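Long-range contact in mitochondrial enolase superfamily member 1 (PDB 4A35), which catalyses the magnesium-dependent dehydration of L-fuconate to 2-keto-3-deoxy-L-fuconate in the breakdown of L-fucose: residues A[180-192]-A[400-412]. Numbering follows the deposited sequence.
Sequences EKQMLAQGYPAYT and VMIQRASYMPPKD
Tyr188 and Tyr407 form an antiparallel hydrogen-bonded pair, N to O both ways, where strands 188-192 and 406-408 run at 133° to each other. Ala190 N extends the ladder to Ala405 O at 2.9 Å. Pro189, which has no N-H to give, falls at the non-hydrogen-bonded position opposite Ser406, whose small CB lies 3.2 Å from Gln186 O. Gly187 follows helix 176-186 with positive phi (82°), which favours glycine; a side chain here would run into Tyr407 O and Met408 SD. Strand 188-192 also bonds to strands 219-223 and 386-388, so it belongs to the modified TIM barrel of the enolase superfamily, to which 406-408 adds an antiparallel strand. The small Ala190 methyl fits obliquely beside the Tyr407 ring, CB to CE2 3.8 Å, while Ile402 CD1 sits over the ring centre; the Tyr407 hydroxyl hydrogen-bonds to Glu387 O. Tyr188, with CG anti to its N (chi1 -160°), sends its ring away from strand 406-408 to a second magnesium ion, apart from the one held by Asp251, Glu277 and Glu306. Met408 folds its flexible chain back so that CE reaches Leu184 O at 3.4 Å. Pro409, compact and apolar, packs CG against Met183 CB and Leu184 CD2. A water donates to both Gln186 O and Gln403 O.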
ATOM      1  N   GLU A 180       5.794   5.334 -35.607  1.00 20.34           N
ATOM      2  CA  GLU A 180       6.676   6.396 -35.134  1.00 20.47           C
ATOM      3  C   GLU A 180       6.521   7.652 -36.027  1.00 22.93           C
ATOM      4  O   GLU A 180       6.393   8.752 -35.486  1.00 21.58           O
ATOM      5  CB  GLU A 180       8.131   5.941 -35.040  1.00 22.45           C
ATOM      6  CG  GLU A 180       9.050   7.073 -34.598  1.00 23.60           C
ATOM      7  CD  GLU A 180      10.475   6.641 -34.355  1.00 31.81           C
ATOM      8  OE1 GLU A 180      10.675   5.449 -34.037  1.00 22.94           O
ATOM      9  OE2 GLU A 180      11.389   7.491 -34.474  1.00 29.14           O
ATOM     10  N   LYS A 181       6.434   7.493 -37.385  1.00 21.56           N
ATOM     11  CA  LYS A 181       6.195   8.636 -38.274  1.00 21.59           C
ATOM     12  C   LYS A 181       4.914   9.350 -37.915  1.00 24.09           C
ATOM     13  O   LYS A 181       4.916  10.583 -37.842  1.00 23.23           O
ATOM     14  CB  LYS A 181       6.140   8.224 -39.762  1.00 24.22           C
ATOM     15  CG  LYS A 181       7.417   8.501 -40.533  1.00 57.23           C
ATOM     16  CD  LYS A 181       8.080   7.216 -40.999  1.00 67.91           C
ATOM     17  CE  LYS A 181       9.141   7.439 -42.048  1.00 76.15           C
ATOM     18  NZ  LYS A 181       9.818   6.165 -42.410  1.00 84.54           N
ATOM     19  N   GLN A 182       3.843   8.588 -37.621  1.00 21.36           N
ATOM     20  CA  GLN A 182       2.512   9.134 -37.263  1.00 21.57           C
ATOM     21  C   GLN A 182       2.594   9.995 -35.975  1.00 22.50           C
ATOM     22  O   GLN A 182       2.055  11.117 -35.909  1.00 21.72           O
ATOM     23  CB  GLN A 182       1.525   7.972 -37.066  1.00 21.01           C
ATOM     24  CG  GLN A 182       0.175   8.379 -36.482  1.00 25.18           C
ATOM     25  CD  GLN A 182      -0.569   9.370 -37.360  1.00 27.17           C
ATOM     26  OE1 GLN A 182      -0.539   9.298 -38.593  1.00 22.83           O
ATOM     27  NE2 GLN A 182      -1.281  10.294 -36.727  1.00 22.35           N
ATOM     28  N   MET A 183       3.312   9.471 -34.977  1.00 20.34           N
ATOM     29  CA  MET A 183       3.536  10.137 -33.703  1.00 17.61           C
ATOM     30  C   MET A 183       4.296  11.453 -33.914  1.00 23.72           C
ATOM     31  O   MET A 183       3.868  12.480 -33.394  1.00 21.99           O
ATOM     32  CB  MET A 183       4.286   9.213 -32.718  1.00 18.78           C
ATOM     33  CG  MET A 183       3.378   8.157 -32.147  1.00 19.82           C
ATOM     34  SD  MET A 183       1.958   8.753 -31.088  1.00 21.44           S
ATOM     35  CE  MET A 183       0.603   8.792 -32.279  1.00 18.32           C
ATOM     36  N   LEU A 184       5.367  11.433 -34.736  1.00 22.24           N
ATOM     37  CA  LEU A 184       6.164  12.633 -34.954  1.00 22.08           C
ATOM     38  C   LEU A 184       5.379  13.677 -35.734  1.00 25.75           C
ATOM     39  O   LEU A 184       5.569  14.866 -35.518  1.00 23.96           O
ATOM     40  CB  LEU A 184       7.484  12.282 -35.687  1.00 22.85           C
ATOM     41  CG  LEU A 184       8.470  11.404 -34.872  1.00 25.74           C
ATOM     42  CD1 LEU A 184       9.581  10.827 -35.791  1.00 28.37           C
ATOM     43  CD2 LEU A 184       9.032  12.169 -33.614  1.00 23.69           C
ATOM     44  N   ALA A 185       4.467  13.229 -36.613  1.00 23.55           N
ATOM     45  CA  ALA A 185       3.733  14.164 -37.446  1.00 24.57           C
ATOM     46  C   ALA A 185       2.525  14.790 -36.733  1.00 24.63           C
ATOM     47  O   ALA A 185       2.277  15.971 -36.956  1.00 24.26           O
ATOM     48  CB  ALA A 185       3.300  13.480 -38.732  1.00 25.34           C
ATOM     49  N   GLN A 186       1.787  14.028 -35.887  1.00 20.83           N
ATOM     50  CA  GLN A 186       0.527  14.480 -35.320  1.00 21.61           C
ATOM     51  C   GLN A 186       0.416  14.389 -33.797  1.00 23.91           C
ATOM     52  O   GLN A 186      -0.526  14.953 -33.252  1.00 23.54           O
ATOM     53  CB  GLN A 186      -0.648  13.663 -35.957  1.00 22.34           C
ATOM     54  CG  GLN A 186      -0.678  13.772 -37.514  1.00 25.70           C
ATOM     55  CD  GLN A 186      -0.924  15.168 -38.075  1.00 32.78           C
ATOM     56  OE1 GLN A 186      -1.457  16.052 -37.400  1.00 27.71           O
ATOM     57  NE2 GLN A 186      -0.531  15.396 -39.317  1.00 26.72           N
ATOM     58  N   GLY A 187       1.300  13.631 -33.143  1.00 20.00           N
ATOM     59  CA  GLY A 187       1.281  13.529 -31.693  1.00 20.21           C
ATOM     60  C   GLY A 187       0.271  12.539 -31.161  1.00 21.91           C
ATOM     61  O   GLY A 187      -0.477  11.913 -31.925  1.00 21.30           O
ATOM     62  N   TYR A 188       0.234  12.415 -29.823  1.00 19.05           N
ATOM     63  CA  TYR A 188      -0.630  11.481 -29.102  1.00 18.40           C
ATOM     64  C   TYR A 188      -1.874  12.219 -28.618  1.00 23.02           C
ATOM     65  O   TYR A 188      -1.739  13.214 -27.919  1.00 21.31           O
ATOM     66  CB  TYR A 188       0.120  10.810 -27.935  1.00 17.99           C
ATOM     67  CG  TYR A 188      -0.584   9.536 -27.507  1.00 16.66           C
ATOM     68  CD1 TYR A 188      -1.740   9.585 -26.730  1.00 18.29           C
ATOM     69  CD2 TYR A 188      -0.167   8.297 -27.986  1.00 18.45           C
ATOM     70  CE1 TYR A 188      -2.463   8.425 -26.433  1.00 19.27           C
ATOM     71  CE2 TYR A 188      -0.874   7.128 -27.685  1.00 18.85           C
ATOM     72  CZ  TYR A 188      -2.008   7.196 -26.889  1.00 20.88           C
ATOM     73  OH  TYR A 188      -2.705   6.052 -26.602  1.00 17.58           O
ATOM     74  N   PRO A 189      -3.092  11.716 -28.954  1.00 20.89           N
ATOM     75  CA  PRO A 189      -4.323  12.461 -28.636  1.00 18.88           C
ATOM     76  C   PRO A 189      -4.491  12.656 -27.120  1.00 21.35           C
ATOM     77  O   PRO A 189      -4.214  11.738 -26.340  1.00 18.65           O
ATOM     78  CB  PRO A 189      -5.422  11.566 -29.222  1.00 21.03           C
ATOM     79  CG  PRO A 189      -4.810  10.138 -29.220  1.00 24.53           C
ATOM     80  CD  PRO A 189      -3.407  10.487 -29.723  1.00 23.12           C
ATOM     81  N   ALA A 190      -4.883  13.885 -26.717  1.00 18.73           N
ATOM     82  CA  ALA A 190      -5.076  14.216 -25.296  1.00 18.86           C
ATOM     83  C   ALA A 190      -6.490  14.709 -24.978  1.00 20.83           C
ATOM     84  O   ALA A 190      -7.281  15.032 -25.858  1.00 20.44           O
ATOM     85  CB  ALA A 190      -4.069  15.304 -24.874  1.00 19.65           C
ATOM     86  N   TYR A 191      -6.814  14.711 -23.684  1.00 18.27           N
ATOM     87  CA  TYR A 191      -8.031  15.334 -23.173  1.00 18.34           C
ATOM     88  C   TYR A 191      -7.582  16.315 -22.129  1.00 20.14           C
ATOM     89  O   TYR A 191      -6.481  16.128 -21.552  1.00 19.13           O
ATOM     90  CB  TYR A 191      -9.026  14.304 -22.604  1.00 18.10           C
ATOM     91  CG  TYR A 191      -8.636  13.616 -21.309  1.00 18.95           C
ATOM     92  CD1 TYR A 191      -9.019  14.143 -20.074  1.00 20.16           C
ATOM     93  CD2 TYR A 191      -8.075  12.335 -21.316  1.00 18.20           C
ATOM     94  CE1 TYR A 191      -8.742  13.474 -18.882  1.00 20.85           C
ATOM     95  CE2 TYR A 191      -7.871  11.617 -20.126  1.00 19.31           C
ATOM     96  CZ  TYR A 191      -8.201  12.197 -18.912  1.00 21.72           C
ATOM     97  OH  TYR A 191      -7.972  11.539 -17.742  1.00 21.43           O
ATOM     98  N   THR A 192      -8.403  17.340 -21.871  1.00 18.15           N
ATOM     99  CA  THR A 192      -8.083  18.322 -20.863  1.00 19.62           C
ATOM    100  C   THR A 192      -8.893  18.108 -19.528  1.00 21.06           C
ATOM    101  O   THR A 192     -10.089  17.849 -19.534  1.00 20.93           O
ATOM    102  CB  THR A 192      -8.249  19.764 -21.375  1.00 26.80           C
ATOM    103  OG1 THR A 192      -7.782  20.616 -20.337  1.00 22.71           O
ATOM    104  CG2 THR A 192      -9.729  20.116 -21.790  1.00 22.13           C
ATOM    105  N   VAL A 400       6.164  19.610 -21.734  1.00 23.17           N
ATOM    106  CA  VAL A 400       5.386  18.969 -22.798  1.00 23.06           C
ATOM    107  C   VAL A 400       5.066  19.996 -23.937  1.00 27.08           C
ATOM    108  O   VAL A 400       4.851  21.202 -23.687  1.00 24.47           O
ATOM    109  CB  VAL A 400       4.086  18.296 -22.277  1.00 26.04           C
ATOM    110  CG1 VAL A 400       4.355  17.159 -21.280  1.00 24.35           C
ATOM    111  CG2 VAL A 400       3.111  19.301 -21.697  1.00 27.43           C
ATOM    112  N   MET A 401       5.036  19.505 -25.176  1.00 24.22           N
ATOM    113  CA  MET A 401       4.664  20.287 -26.358  1.00 24.55           C
ATOM    114  C   MET A 401       3.320  19.789 -26.876  1.00 27.08           C
ATOM    115  O   MET A 401       3.226  18.695 -27.436  1.00 25.51           O
ATOM    116  CB  MET A 401       5.746  20.213 -27.471  1.00 28.02           C
ATOM    117  CG  MET A 401       7.130  20.636 -27.017  1.00 33.38           C
ATOM    118  SD  MET A 401       7.271  22.431 -26.882  0.50 38.18           S
ATOM    119  CE  MET A 401       7.402  22.565 -25.331  1.00 33.76           C
ATOM    120  N   ILE A 402       2.288  20.601 -26.690  1.00 23.74           N
ATOM    121  CA  ILE A 402       0.935  20.295 -27.168  1.00 23.86           C
ATOM    122  C   ILE A 402       0.663  21.024 -28.468  1.00 27.49           C
ATOM    123  O   ILE A 402       0.819  22.244 -28.547  1.00 24.35           O
ATOM    124  CB  ILE A 402      -0.171  20.630 -26.113  1.00 25.94           C
ATOM    125  CG1 ILE A 402       0.094  19.939 -24.750  1.00 26.24           C
ATOM    126  CG2 ILE A 402      -1.649  20.397 -26.649  1.00 25.09           C
ATOM    127  CD1 ILE A 402      -0.092  18.335 -24.782  1.00 30.51           C
ATOM    128  N   GLN A 403       0.243  20.261 -29.490  1.00 24.32           N
ATOM    129  CA  GLN A 403      -0.163  20.793 -30.791  0.50 23.87           C
ATOM    130  C   GLN A 403      -1.485  20.151 -31.141  1.00 25.30           C
ATOM    131  O   GLN A 403      -1.555  18.929 -31.182  1.00 22.80           O
ATOM    132  CB  GLN A 403       0.907  20.519 -31.874  0.50 25.53           C
ATOM    133  CG  GLN A 403       0.482  20.898 -33.282  0.50 31.95           C
ATOM    134  CD  GLN A 403       1.298  20.205 -34.349  0.50 43.73           C
ATOM    135  OE1 GLN A 403       2.515  20.369 -34.441  0.50 43.53           O
ATOM    136  NE2 GLN A 403       0.638  19.447 -35.205  0.50 23.27           N
ATOM    137  N   ARG A 404      -2.532  20.960 -31.380  1.00 23.17           N
ATOM    138  CA  ARG A 404      -3.874  20.470 -31.744  1.00 24.00           C
ATOM    139  C   ARG A 404      -4.354  19.392 -30.746  1.00 26.20           C
ATOM    140  O   ARG A 404      -4.728  18.265 -31.138  1.00 22.14           O
ATOM    141  CB  ARG A 404      -3.874  19.930 -33.201  1.00 22.81           C
ATOM    142  CG  ARG A 404      -3.454  20.976 -34.225  1.00 29.69           C
ATOM    143  CD  ARG A 404      -3.415  20.373 -35.611  1.00 38.03           C
ATOM    144  NE  ARG A 404      -3.030  21.358 -36.616  1.00 54.74           N
ATOM    145  CZ  ARG A 404      -3.498  21.378 -37.859  1.00 67.21           C
ATOM    146  NH1 ARG A 404      -4.370  20.459 -38.264  1.00 47.76           N
ATOM    147  NH2 ARG A 404      -3.099  22.318 -38.708  1.00 43.90           N
ATOM    148  N   ALA A 405      -4.254  19.718 -29.427  1.00 23.47           N
ATOM    149  CA  ALA A 405      -4.693  18.846 -28.325  1.00 22.73           C
ATOM    150  C   ALA A 405      -4.015  17.442 -28.423  1.00 22.59           C
ATOM    151  O   ALA A 405      -4.659  16.410 -28.211  1.00 20.76           O
ATOM    152  CB  ALA A 405      -6.218  18.713 -28.331  1.00 22.64           C
ATOM    153  N   SER A 406      -2.724  17.441 -28.790  1.00 20.02           N
ATOM    154  CA  SER A 406      -1.931  16.208 -28.930  1.00 19.12           C
ATOM    155  C   SER A 406      -0.564  16.429 -28.379  1.00 24.35           C
ATOM    156  O   SER A 406       0.009  17.516 -28.571  1.00 23.91           O
ATOM    157  CB  SER A 406      -1.825  15.728 -30.380  1.00 20.34           C
ATOM    158  OG  SER A 406      -3.089  15.637 -31.015  1.00 31.24           O
ATOM    159  N   TYR A 407      -0.008  15.364 -27.771  1.00 20.50           N
ATOM    160  CA  TYR A 407       1.354  15.347 -27.243  1.00 19.69           C
ATOM    161  C   TYR A 407       2.356  15.141 -28.384  1.00 24.23           C
ATOM    162  O   TYR A 407       2.446  14.026 -28.915  1.00 22.06           O
ATOM    163  CB  TYR A 407       1.503  14.200 -26.221  1.00 19.74           C
ATOM    164  CG  TYR A 407       0.978  14.520 -24.841  1.00 19.25           C
ATOM    165  CD1 TYR A 407       1.807  15.088 -23.875  1.00 20.58           C
ATOM    166  CD2 TYR A 407      -0.337  14.216 -24.483  1.00 19.18           C
ATOM    167  CE1 TYR A 407       1.378  15.245 -22.546  1.00 20.09           C
ATOM    168  CE2 TYR A 407      -0.795  14.409 -23.170  1.00 18.50           C
ATOM    169  CZ  TYR A 407       0.064  14.941 -22.214  1.00 20.82           C
ATOM    170  OH  TYR A 407      -0.340  15.135 -20.914  1.00 19.63           O
ATOM    171  N   MET A 408       3.163  16.160 -28.693  1.00 19.68           N
ATOM    172  CA  MET A 408       4.187  15.983 -29.701  1.00 18.35           C
ATOM    173  C   MET A 408       5.365  15.235 -29.039  1.00 25.33           C
ATOM    174  O   MET A 408       5.710  15.570 -27.887  1.00 25.66           O
ATOM    175  CB  MET A 408       4.596  17.342 -30.296  1.00 21.01           C
ATOM    176  CG  MET A 408       3.433  18.059 -30.946  1.00 22.95           C
ATOM    177  SD  MET A 408       2.449  17.097 -32.137  1.00 26.67           S
ATOM    178  CE  MET A 408       3.688  16.857 -33.430  1.00 23.19           C
ATOM    179  N   PRO A 409       5.889  14.165 -29.682  1.00 20.98           N
ATOM    180  CA  PRO A 409       6.957  13.364 -29.040  1.00 20.00           C
ATOM    181  C   PRO A 409       8.175  14.185 -28.609  1.00 22.90           C
ATOM    182  O   PRO A 409       8.750  14.899 -29.438  1.00 21.74           O
ATOM    183  CB  PRO A 409       7.349  12.346 -30.125  1.00 21.73           C
ATOM    184  CG  PRO A 409       6.152  12.253 -31.022  1.00 24.25           C
ATOM    185  CD  PRO A 409       5.611  13.674 -31.052  1.00 21.21           C
ATOM    186  N   PRO A 410       8.621  14.041 -27.345  1.00 22.66           N
ATOM    187  CA  PRO A 410       9.841  14.766 -26.907  1.00 22.73           C
ATOM    188  C   PRO A 410      11.044  14.502 -27.820  1.00 25.28           C
ATOM    189  O   PRO A 410      11.258  13.372 -28.268  1.00 25.21           O
ATOM    190  CB  PRO A 410      10.093  14.215 -25.497  1.00 23.40           C
ATOM    191  CG  PRO A 410       8.708  13.855 -24.991  1.00 27.07           C
ATOM    192  CD  PRO A 410       7.995  13.295 -26.228  1.00 23.60           C
ATOM    193  N   LYS A 411      11.807  15.546 -28.124  1.00 23.33           N
ATOM    194  CA  LYS A 411      12.953  15.435 -29.025  1.00 24.08           C
ATOM    195  C   LYS A 411      14.279  15.291 -28.300  1.00 27.15           C
ATOM    196  O   LYS A 411      15.254  14.790 -28.886  1.00 26.92           O
ATOM    197  CB  LYS A 411      13.020  16.671 -29.952  1.00 29.22           C
ATOM    198  CG  LYS A 411      11.875  16.709 -30.972  1.00 44.84           C
ATOM    199  CD  LYS A 411      11.518  18.141 -31.361  1.00 47.45           C
ATOM    200  CE  LYS A 411      10.818  18.207 -32.692  1.00 50.61           C
ATOM    201  NZ  LYS A 411      10.688  19.611 -33.160  1.00 67.76           N
ATOM    202  N   ASP A 412      14.345  15.778 -27.060  1.00 23.55           N
ATOM    203  CA  ASP A 412      15.612  15.808 -26.336  1.00 24.41           C
ATOM    204  C   ASP A 412      15.929  14.517 -25.626  1.00 28.14           C
ATOM    205  O   ASP A 412      15.009  13.825 -25.188  1.00 26.26           O
ATOM    206  CB  ASP A 412      15.632  16.965 -25.329  1.00 26.08           C
ATOM    207  CG  ASP A 412      15.466  18.341 -25.994  1.00 32.87           C
ATOM    208  OD1 ASP A 412      16.385  18.761 -26.717  1.00 35.25           O
ATOM    209  OD2 ASP A 412      14.373  18.936 -25.867  1.00 32.00           O
TER
HETATM  210  O   HOH W   1      -1.047  17.600 -33.588  1.00 29.16           O